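Local coordinates for YflH protein (Bacillus subtilis, PDB 3D0W) that is of unknown function but belongs to the DUF3243 family and forms a small, all-helical subunit that pairs with a second copy of itself, at residues 56-61 and 94-98; 63-67 and 78-82. One frame throughout, in Å; residues are numbered along the deposited sequence.

Contact 1 of 2, residues 56-61 and 94-98; sequences SAAILG and AQLLV
Apolar helix-helix packing joins the first turns of helix 56-65 to the C-terminal half of helix 87-101, near the centre of this all-helical chain. Both segments are regular alpha-helix, marked by L60 N to S56 O and G61 N to A57 O at 2.9 Å each and V98 N to A94 O at 3.1 Å. The short axes cross steeply, at 111° between their N-to-C directions, and approach to 8.4 Å. Small residues make that closeness possible: the CA atoms of A57 and A94 are 5.0 Å apart, their CB atoms 4.2 Å, and A94 CB lies 3.6 Å from the carbonyl oxygen A57 O. G61, one turn beyond A57, adds no side chain at this crossing, and its N is 4.5 Å from A94 CB. V98, with chi1 t, directs its CG2 methyl at the other helix, 3.5 Å from both S56 CB and A57 N and 3.6 Å from L60 CD1; a compact branched side chain suits this position between S56, A57 and L60. L60, in the mt rotamer, carries CD1 to 3.8 Å from L97 CD2, L97 being in the tp rotamer, so larger apolar groups close the interface beside the alanines. At the border Q95 contributes its backbone N, 4.3 Å from A57 CB, and its CG, 4.4 Å from the same methyl. Helix 23-48 runs along one flank, where V40 meets S56 and L60, K44 meets S56, and L36 meets L97; L97 also packs on L81 of the second subunit.

Contact 2 of 2, residues 63-67 and 78-82; sequences YLAKH and LQELW
The last turn of helix 56-65 and the residues just after it lie against residues 78-82 of helix 73-84, in a helical-bundle packing. W82 N bonds to L78 O at 2.9 Å, while K66 N to Y63 O and H67 N to L64 O, both 3.1 Å, are i to i+3 bonds, and H67 then takes positive phi (58/46). The nearest CA atoms, of L64 and Q79, are 6.8 Å apart. L64, buried and in the mt rotamer, is the central apolar residue: its CB sits 3.7 Å from the centroid of the W82 five-membered ring, 16° off the normal, a CH-pi contact over the face, while its CD1 lies 3.4 Å from W82 CE3 and its CD2 4.1 Å from L78 CD1. The broad indole, with chi1 t, thus offers a flat surface to the branched leucine; W82 also makes a cation-pi contact with K90. Flexible, partly exposed Q79 lays its chain against L64 (NE2 to CD2 3.4 Å), while its OE1 accepts a weak hydrogen bond from H67 ND1 at 3.4 Å. One water donates to Q79 O and Q79 OE1, each at 2.8 Å, and weakly accepts from H67 ND1 at 3.1 Å.

How the contacts relate
From the N terminus, the long helix 23-48 comes first and leads into helix 56-65, which both contacts share: contact 1 uses its beginning, contact 2 its end. The chain then turns into helix 73-84, where contact 2 closes a short loop, and goes on to helix 87-101, where contact 1 closes a wider one. Contact 2 is therefore nested within contact 1, and the two tie helix 56-65 to both of the helices that follow it. Their centres are 11 Å apart and they touch directly, G61 O lying 3.7 Å from W82 CZ2 and L97 CD2 4.0 Å from L78 CD1. Each contact also reaches the second subunit.

Contact 1 of 2, residues 56-61 and 94-98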
loop_
_atom_site.group_PDB
_atom_site.type_symbol
_atom_site.label_atom_id
_atom_site.label_comp_id
_atom_site.label_asym_id
_atom_site.label_seq_id
_atom_site.Cartn_x
_atom_site.Cartn_y
_atom_site.Cartn_z
ATOM N N SER A 56 -10.743 -5.146 13.491
ATOM C CA SER A 56 -10.312 -5.498 12.147
ATOM C C SER A 56 -8.830 -5.197 11.937
ATOM O O SER A 56 -8.121 -5.972 11.291
ATOM C CB SER A 56 -11.135 -4.726 11.116
ATOM O OG SER A 56 -12.519 -4.983 11.286
ATOM N N ALA A 57 -8.363 -4.075 12.486
ATOM C CA ALA A 57 -6.965 -3.688 12.329
ATOM C C ALA A 57 -6.032 -4.691 13.001
ATOM O O ALA A 57 -4.936 -4.948 12.510
ATOM C CB ALA A 57 -6.730 -2.284 12.890
ATOM N N ALA A 58 -6.473 -5.265 14.115
ATOM C CA ALA A 58 -5.660 -6.250 14.824
ATOM C C ALA A 58 -5.552 -7.509 13.970
ATOM O O ALA A 58 -4.478 -8.092 13.834
ATOM C CB ALA A 58 -6.287 -6.580 16.179
ATOM N N ILE A 59 -6.673 -7.913 13.378
ATOM C CA ILE A 59 -6.699 -9.097 12.533
ATOM C C ILE A 59 -5.838 -8.921 11.282
ATOM O O ILE A 59 -5.062 -9.810 10.927
ATOM C CB ILE A 59 -8.142 -9.449 12.133
ATOM C CG1 ILE A 59 -8.944 -9.821 13.389
ATOM C CG2 ILE A 59 -8.142 -10.603 11.142
ATOM C CD1 ILE A 59 -10.463 -9.835 13.175
ATOM N N LEU A 60 -5.958 -7.778 10.614
ATOM C CA LEU A 60 -5.158 -7.536 9.417
ATOM C C LEU A 60 -3.673 -7.428 9.780
ATOM O O LEU A 60 -2.810 -7.828 9.002
ATOM C CB LEU A 60 -5.642 -6.268 8.691
ATOM C CG LEU A 60 -7.037 -6.392 8.055
ATOM C CD1 LEU A 60 -7.410 -5.124 7.302
ATOM C CD2 LEU A 60 -7.042 -7.579 7.093
ATOM N N GLY A 61 -3.386 -6.894 10.967
ATOM C CA GLY A 61 -2.004 -6.774 11.415
ATOM C C GLY A 61 -1.399 -8.156 11.606
ATOM O O GLY A 61 -0.274 -8.422 11.161
ATOM N N ALA A 94 -2.492 -0.665 9.017
ATOM C CA ALA A 94 -3.527 -1.674 9.232
ATOM C C ALA A 94 -4.885 -0.975 9.306
ATOM O O ALA A 94 -5.890 -1.491 8.811
ATOM C CB ALA A 94 -3.272 -2.429 10.516
ATOM N N GLN A 95 -4.905 0.201 9.930
ATOM C CA GLN A 95 -6.140 0.984 10.061
ATOM C C GLN A 95 -6.613 1.437 8.682
ATOM O O GLN A 95 -7.808 1.363 8.361
ATOM C CB GLN A 95 -5.898 2.219 10.934
ATOM C CG GLN A 95 -5.599 1.936 12.405
ATOM C CD GLN A 95 -5.100 3.181 13.142
ATOM O OE1 GLN A 95 -5.689 4.259 13.030
ATOM N NE2 GLN A 95 -4.011 3.034 13.897
ATOM N N LEU A 96 -5.673 1.895 7.857
ATOM C CA LEU A 96 -6.007 2.367 6.514
ATOM C C LEU A 96 -6.528 1.211 5.663
ATOM O O LEU A 96 -7.468 1.372 4.875
ATOM C CB LEU A 96 -4.775 3.000 5.849
ATOM C CG LEU A 96 -5.022 3.810 4.575
ATOM C CD1 LEU A 96 -5.978 4.962 4.890
ATOM C CD2 LEU A 96 -3.711 4.347 4.020
ATOM N N LEU A 97 -5.912 0.047 5.827
ATOM C CA LEU A 97 -6.313 -1.142 5.090
ATOM C C LEU A 97 -7.738 -1.564 5.465
ATOM O O LEU A 97 -8.461 -2.110 4.636
ATOM C CB LEU A 97 -5.347 -2.297 5.371
ATOM C CG LEU A 97 -5.396 -3.432 4.344
ATOM C CD1 LEU A 97 -4.802 -2.928 3.040
ATOM C CD2 LEU A 97 -4.616 -4.652 4.845
ATOM N N VAL A 98 -8.135 -1.340 6.715
ATOM C CA VAL A 98 -9.489 -1.692 7.132
ATOM C C VAL A 98 -10.480 -0.785 6.392
ATOM O O VAL A 98 -11.542 -1.234 5.956
ATOM C CB VAL A 98 -9.678 -1.537 8.664
ATOM C CG1 VAL A 98 -11.171 -1.574 9.030
ATOM C CG2 VAL A 98 -8.948 -2.664 9.386
#

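Contact 2 of 2, residues 63-67 and 78-82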
loop_
_atom_site.group_PDB
_atom_site.type_symbol
_atom_site.label_atom_id
_atom_site.label_comp_id
_atom_site.label_asym_id
_atom_site.label_seq_id
_atom_site.Cartn_x
_atom_site.Cartn_y
_atom_site.Cartn_z
ATOM N N TYR A 63 -2.354 -10.780 10.173
ATOM C CA TYR A 63 -2.253 -11.340 8.825
ATOM C C TYR A 63 -0.922 -10.943 8.176
ATOM O O TYR A 63 -0.173 -11.797 7.683
ATOM C CB TYR A 63 -3.427 -10.845 7.971
ATOM C CG TYR A 63 -3.172 -10.852 6.475
ATOM C CD1 TYR A 63 -2.934 -12.045 5.783
ATOM C CD2 TYR A 63 -3.161 -9.664 5.754
ATOM C CE1 TYR A 63 -2.690 -12.045 4.407
ATOM C CE2 TYR A 63 -2.920 -9.650 4.387
ATOM C CZ TYR A 63 -2.685 -10.840 3.718
ATOM O OH TYR A 63 -2.446 -10.809 2.365
ATOM N N LEU A 64 -0.626 -9.646 8.180
ATOM C CA LEU A 64 0.619 -9.176 7.598
ATOM C C LEU A 64 1.817 -9.716 8.378
ATOM O O LEU A 64 2.874 -9.962 7.803
ATOM C CB LEU A 64 0.623 -7.639 7.545
ATOM C CG LEU A 64 -0.416 -7.073 6.557
ATOM C CD1 LEU A 64 -0.518 -5.559 6.678
ATOM C CD2 LEU A 64 -0.025 -7.471 5.132
ATOM N N ALA A 65 1.646 -9.928 9.681
ATOM C CA ALA A 65 2.735 -10.441 10.511
ATOM C C ALA A 65 3.120 -11.877 10.141
ATOM O O ALA A 65 4.190 -12.349 10.512
ATOM C CB ALA A 65 2.355 -10.361 11.990
ATOM N N LYS A 66 2.250 -12.562 9.403
ATOM C CA LYS A 66 2.511 -13.938 8.985
ATOM C C LYS A 66 3.567 -14.012 7.890
ATOM O O LYS A 66 4.216 -15.047 7.709
ATOM C CB LYS A 66 1.229 -14.591 8.474
ATOM C CG LYS A 66 0.205 -14.887 9.547
ATOM C CD LYS A 66 -1.070 -15.459 8.929
ATOM C CE LYS A 66 -2.027 -15.962 9.994
ATOM N NZ LYS A 66 -2.299 -14.923 11.025
ATOM N N HIS A 67 3.735 -12.911 7.163
ATOM C CA HIS A 67 4.696 -12.852 6.073
ATOM C C HIS A 67 4.403 -13.928 5.025
ATOM O O HIS A 67 5.299 -14.631 4.571
ATOM C CB HIS A 67 6.124 -13.008 6.610
ATOM C CG HIS A 67 6.544 -11.899 7.527
ATOM N ND1 HIS A 67 6.621 -10.585 7.117
ATOM C CD2 HIS A 67 6.884 -11.903 8.837
ATOM C CE1 HIS A 67 6.990 -9.827 8.135
ATOM N NE2 HIS A 67 7.155 -10.603 9.192
ATOM N N LEU A 78 2.159 -4.530 -0.044
ATOM C CA LEU A 78 1.844 -4.543 1.378
ATOM C C LEU A 78 2.966 -5.098 2.232
ATOM O O LEU A 78 3.305 -4.520 3.269
ATOM C CB LEU A 78 0.579 -5.351 1.668
ATOM C CG LEU A 78 -0.752 -4.616 1.591
ATOM C CD1 LEU A 78 -1.873 -5.568 2.016
ATOM C CD2 LEU A 78 -0.708 -3.379 2.515
ATOM N N GLN A 79 3.533 -6.222 1.812
ATOM C CA GLN A 79 4.612 -6.832 2.584
ATOM C C GLN A 79 5.863 -5.960 2.601
ATOM O O GLN A 79 6.545 -5.879 3.618
ATOM C CB GLN A 79 4.959 -8.219 2.040
ATOM C CG GLN A 79 3.915 -9.291 2.342
ATOM C CD GLN A 79 3.639 -9.469 3.836
ATOM O OE1 GLN A 79 4.546 -9.405 4.669
ATOM N NE2 GLN A 79 2.378 -9.714 4.172
ATOM N N GLU A 80 6.167 -5.323 1.478
ATOM C CA GLU A 80 7.337 -4.450 1.397
ATOM C C GLU A 80 7.143 -3.218 2.295
ATOM O O GLU A 80 8.082 -2.762 2.944
ATOM C CB GLU A 80 7.586 -4.019 -0.045
ATOM C CG GLU A 80 8.196 -5.095 -0.933
ATOM C CD GLU A 80 9.559 -5.565 -0.444
ATOM O OE1 GLU A 80 10.383 -4.717 -0.035
ATOM O OE2 GLU A 80 9.812 -6.783 -0.478
ATOM N N LEU A 81 5.923 -2.689 2.332
ATOM C CA LEU A 81 5.619 -1.540 3.186
ATOM C C LEU A 81 5.751 -1.958 4.642
ATOM O O LEU A 81 6.324 -1.242 5.455
ATOM C CB LEU A 81 4.187 -1.033 2.929
ATOM C CG LEU A 81 3.979 -0.196 1.661
ATOM C CD1 LEU A 81 2.475 0.034 1.396
ATOM C CD2 LEU A 81 4.690 1.144 1.836
ATOM N N TRP A 82 5.226 -3.137 4.963
ATOM C CA TRP A 82 5.259 -3.656 6.321
ATOM C C TRP A 82 6.694 -3.846 6.801
ATOM O O TRP A 82 7.001 -3.615 7.973
ATOM C CB TRP A 82 4.525 -5.006 6.368
ATOM C CG TRP A 82 4.060 -5.433 7.716
ATOM C CD1 TRP A 82 4.558 -6.453 8.473
ATOM C CD2 TRP A 82 2.948 -4.896 8.447
ATOM N NE1 TRP A 82 3.821 -6.588 9.626
ATOM C CE2 TRP A 82 2.828 -5.646 9.635
ATOM C CE3 TRP A 82 2.044 -3.851 8.211
ATOM C CZ2 TRP A 82 1.833 -5.392 10.588
ATOM C CZ3 TRP A 82 1.056 -3.595 9.160
ATOM C CH2 TRP A 82 0.961 -4.364 10.334
HETATM O O HOH W 1 6.821 -7.917 5.459
#